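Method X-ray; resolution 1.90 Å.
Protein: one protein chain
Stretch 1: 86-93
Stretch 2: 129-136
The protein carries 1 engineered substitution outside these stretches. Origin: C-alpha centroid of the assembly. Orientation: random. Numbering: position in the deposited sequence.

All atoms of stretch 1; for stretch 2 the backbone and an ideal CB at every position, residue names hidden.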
# COMPACT_ATOMS: atom_id res chain seq x y z
N LYS C 86 30.98 -5.90 12.87
CA LYS C 86 31.29 -5.64 14.26
C LYS C 86 30.09 -5.93 15.15
O LYS C 86 28.95 -5.62 14.81
CB LYS C 86 31.73 -4.18 14.44
CG LYS C 86 32.39 -3.91 15.73
CD LYS C 86 32.65 -2.44 15.91
CE LYS C 86 32.96 -2.17 17.35
NZ LYS C 86 34.27 -2.74 17.74
N VAL C 87 30.35 -6.55 16.29
CA VAL C 87 29.31 -6.87 17.26
C VAL C 87 29.78 -6.32 18.62
O VAL C 87 30.85 -6.66 19.06
CB VAL C 87 29.09 -8.40 17.41
CG1 VAL C 87 27.93 -8.68 18.41
CG2 VAL C 87 28.82 -9.04 16.05
N GLY C 88 28.96 -5.50 19.26
CA GLY C 88 29.31 -4.94 20.55
C GLY C 88 28.66 -5.76 21.63
O GLY C 88 28.21 -6.89 21.40
N ARG C 89 28.60 -5.20 22.82
CA ARG C 89 27.78 -5.79 23.87
C ARG C 89 26.29 -5.89 23.45
O ARG C 89 25.60 -6.88 23.72
CB ARG C 89 27.98 -4.91 25.09
CG ARG C 89 27.36 -5.35 26.38
CD ARG C 89 27.80 -4.31 27.41
NE ARG C 89 27.03 -4.32 28.65
CZ ARG C 89 27.02 -3.32 29.54
NH1 ARG C 89 27.74 -2.19 29.33
NH2 ARG C 89 26.29 -3.44 30.66
N SER C 90 25.81 -4.86 22.78
CA SER C 90 24.43 -4.78 22.34
C SER C 90 24.30 -4.39 20.87
O SER C 90 23.28 -4.65 20.22
CB SER C 90 23.66 -3.79 23.24
OG SER C 90 24.23 -2.47 23.16
N SER C 91 25.35 -3.77 20.31
CA SER C 91 25.24 -3.25 18.91
C SER C 91 25.72 -4.27 17.85
O SER C 91 26.58 -5.14 18.11
CB SER C 91 26.02 -1.95 18.76
OG SER C 91 27.38 -2.20 19.02
N ILE C 92 25.18 -4.15 16.64
CA ILE C 92 25.56 -4.98 15.54
C ILE C 92 25.67 -4.08 14.31
O ILE C 92 24.71 -3.41 13.95
CB ILE C 92 24.47 -6.04 15.26
CG1 ILE C 92 24.25 -6.87 16.51
CG2 ILE C 92 24.86 -6.94 14.13
CD1 ILE C 92 22.95 -7.45 16.60
N LYS C 93 26.83 -4.09 13.67
CA LYS C 93 27.08 -3.21 12.51
C LYS C 93 27.09 -4.14 11.27
O LYS C 93 27.78 -5.16 11.28
CB LYS C 93 28.42 -2.50 12.75
CG LYS C 93 28.92 -1.52 11.69
CD LYS C 93 30.23 -0.87 12.16
CE LYS C 93 30.69 0.18 11.17
NZ LYS C 93 32.06 0.69 11.41
N UNK C 129 14.42 -1.23 25.25
CA UNK C 129 15.56 -0.82 26.01
C UNK C 129 16.68 -1.78 25.73
O UNK C 129 16.48 -2.97 25.62
CB UNK C 129 15.24 -0.75 27.51
N UNK C 130 17.89 -1.25 25.76
CA UNK C 130 19.10 -1.99 25.46
C UNK C 130 19.20 -3.33 26.21
O UNK C 130 18.85 -3.43 27.39
CB UNK C 130 20.32 -1.12 25.79
N UNK C 131 19.66 -4.35 25.49
CA UNK C 131 19.93 -5.65 26.10
C UNK C 131 21.17 -6.30 25.54
O UNK C 131 21.56 -6.05 24.41
CB UNK C 131 18.73 -6.58 25.91
N UNK C 132 21.76 -7.16 26.35
CA UNK C 132 23.05 -7.77 26.05
C UNK C 132 22.87 -8.94 25.11
O UNK C 132 22.09 -9.83 25.38
CB UNK C 132 23.75 -8.22 27.33
N UNK C 133 23.60 -8.94 24.00
CA UNK C 133 23.55 -10.06 23.07
C UNK C 133 24.07 -11.32 23.77
O UNK C 133 25.16 -11.28 24.34
CB UNK C 133 24.37 -9.76 21.81
N UNK C 134 23.30 -12.43 23.73
CA UNK C 134 23.76 -13.65 24.38
C UNK C 134 24.97 -14.21 23.67
O UNK C 134 24.96 -14.38 22.46
CB UNK C 134 22.64 -14.70 24.42
N UNK C 135 26.02 -14.50 24.44
CA UNK C 135 27.30 -14.93 23.90
C UNK C 135 27.46 -16.44 23.97
O UNK C 135 28.17 -17.03 23.16
CB UNK C 135 28.45 -14.25 24.65
N UNK C 136 26.80 -17.06 24.94
CA UNK C 136 26.80 -18.51 25.14
C UNK C 136 25.71 -19.21 24.28
O UNK C 136 24.57 -18.74 24.19
CB UNK C 136 26.58 -18.82 26.62

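Stretch 1 is a tight hairpin: Gly88 N bonds back to Ser91 O (2.7 Å) and Lys93 N to Lys86 O (2.9 Å), and the turn between the two strands offers carbonyl oxygens to stretch 2, which runs past it without regular secondary structure, extended as far as position 134.

Position 129 lies out of reach, with nothing of stretch 1 within 5.5 Å of its ideal CB, so the visible atoms place little restriction on it and a long polar chain is as acceptable as any. It is Arg129, whose side chain does not reach the hairpin.

At position 130 the CA-to-CB bond points sideways, and the ideal CB is 4.9 Å from Ser90 OG. A hydroxyl is the obvious offering there, so a short polar residue such as Ser, Thr or Asn would suit. The residue is Ser130. Its OG stands 3.5 Å from Ser90 OG, and a water joins the two by hydrogen bonds, 2.7 Å from Ser130 OG and 2.8 Å from Ser90 OG.

Position 131 turns its CB away, and its phi/psi of -142/154 is that of an extended chain. Stretch 1 therefore meets the backbone here and leaves the choice of side chain wide. The residue is Arg131; its carbonyl O packs 3.3 Å from Ser90 CB, while its guanidinium is hydrogen-bonded elsewhere in the structure.

Position 132 comes closest to the turn in backbone register, its CA 5.0 Å from that of Ser90. Its CB points sideways, 4.3 Å from Arg89 O, with the long Arg89 side chain nearby. A small or medium polar residue, or a beta-branched one at ease in an extended backbone, would fit. Thr132 is found, with chi1 in the m well and OG1 4.2 Å from Arg89 NE, a loose approach. Its CA also makes a CA-H...O contact with Arg89 O at 3.6 Å.

Position 133 points toward the hairpin. Its N donates a hydrogen bond to Arg89 O (2.9 Å, 166°), which excludes proline because the amide hydrogen is needed. Beyond the CB, the side chains of Val87 and Ile92 supply an apolar surface, so Ile, Leu or Met would suit, since the contact is made one atom beyond the gamma position; Val would suit less well. Ile133 fills the place: its CD1 lies 3.8 Å from Val87 CG1 and 3.8 Å from Ile92 CG1, one methyl touching a side chain from each strand. It has the largest covered area in stretch 2.

Position 134 points away, and its phi of -67° with no amide bond to stretch 1 is compatible with proline, among many others. Pro134 makes no contact.

Position 135 starts sideways with nothing near its CB. Gly88 O is 8.0 Å from the ideal CB of position 135, so only a long donor could come near it: Arg easily, Lys barely when fully extended. Arg135 does: its end comes nearer, bringing NH2 to 2.5 Å from Gly88 O, which sits at the guanidinium edge, and to 3.4 Å from Val87 CG1.

Position 136 is out of reach and unconstrained by stretch 1; it is Glu136.

Stretch 2, residues 129-136: RSRTIPRE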
# COMPACT_ATOMS: atom_id res chain seq x y z
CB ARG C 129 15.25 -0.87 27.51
CG ARG C 129 14.47 0.29 28.09
CD ARG C 129 14.75 0.32 29.60
NE ARG C 129 13.59 0.43 30.48
CZ ARG C 129 12.64 -0.50 30.61
NH1 ARG C 129 12.67 -1.63 29.89
NH2 ARG C 129 11.64 -0.29 31.45
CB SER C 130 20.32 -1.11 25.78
OG SER C 130 21.46 -1.66 25.21
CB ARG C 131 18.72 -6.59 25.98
CG ARG C 131 18.39 -6.98 24.59
CD ARG C 131 17.43 -8.21 24.49
NE ARG C 131 17.26 -8.48 23.05
CZ ARG C 131 17.88 -9.45 22.35
NH1 ARG C 131 18.69 -10.33 22.91
NH2 ARG C 131 17.68 -9.53 21.06
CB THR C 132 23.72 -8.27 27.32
OG1 THR C 132 23.97 -7.14 28.18
CG2 THR C 132 25.04 -8.98 27.00
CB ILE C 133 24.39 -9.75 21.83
CG1 ILE C 133 23.74 -8.57 21.06
CG2 ILE C 133 24.48 -10.97 20.93
CD1 ILE C 133 24.60 -8.02 20.07
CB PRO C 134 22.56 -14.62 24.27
CG PRO C 134 21.76 -14.13 23.17
CD PRO C 134 21.98 -12.62 23.09
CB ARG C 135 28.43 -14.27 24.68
CG ARG C 135 28.43 -12.77 24.61
CD ARG C 135 29.31 -12.32 23.48
NE ARG C 135 28.88 -11.04 22.93
CZ ARG C 135 29.55 -10.39 21.99
NH1 ARG C 135 30.67 -10.90 21.45
NH2 ARG C 135 29.08 -9.24 21.55
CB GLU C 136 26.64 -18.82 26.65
CG GLU C 136 25.19 -18.75 27.26
CD GLU C 136 24.37 -17.45 26.91
OE1 GLU C 136 24.95 -16.28 26.68
OE2 GLU C 136 23.09 -17.61 26.85
O HOH W 1 23.40 -0.01 24.28
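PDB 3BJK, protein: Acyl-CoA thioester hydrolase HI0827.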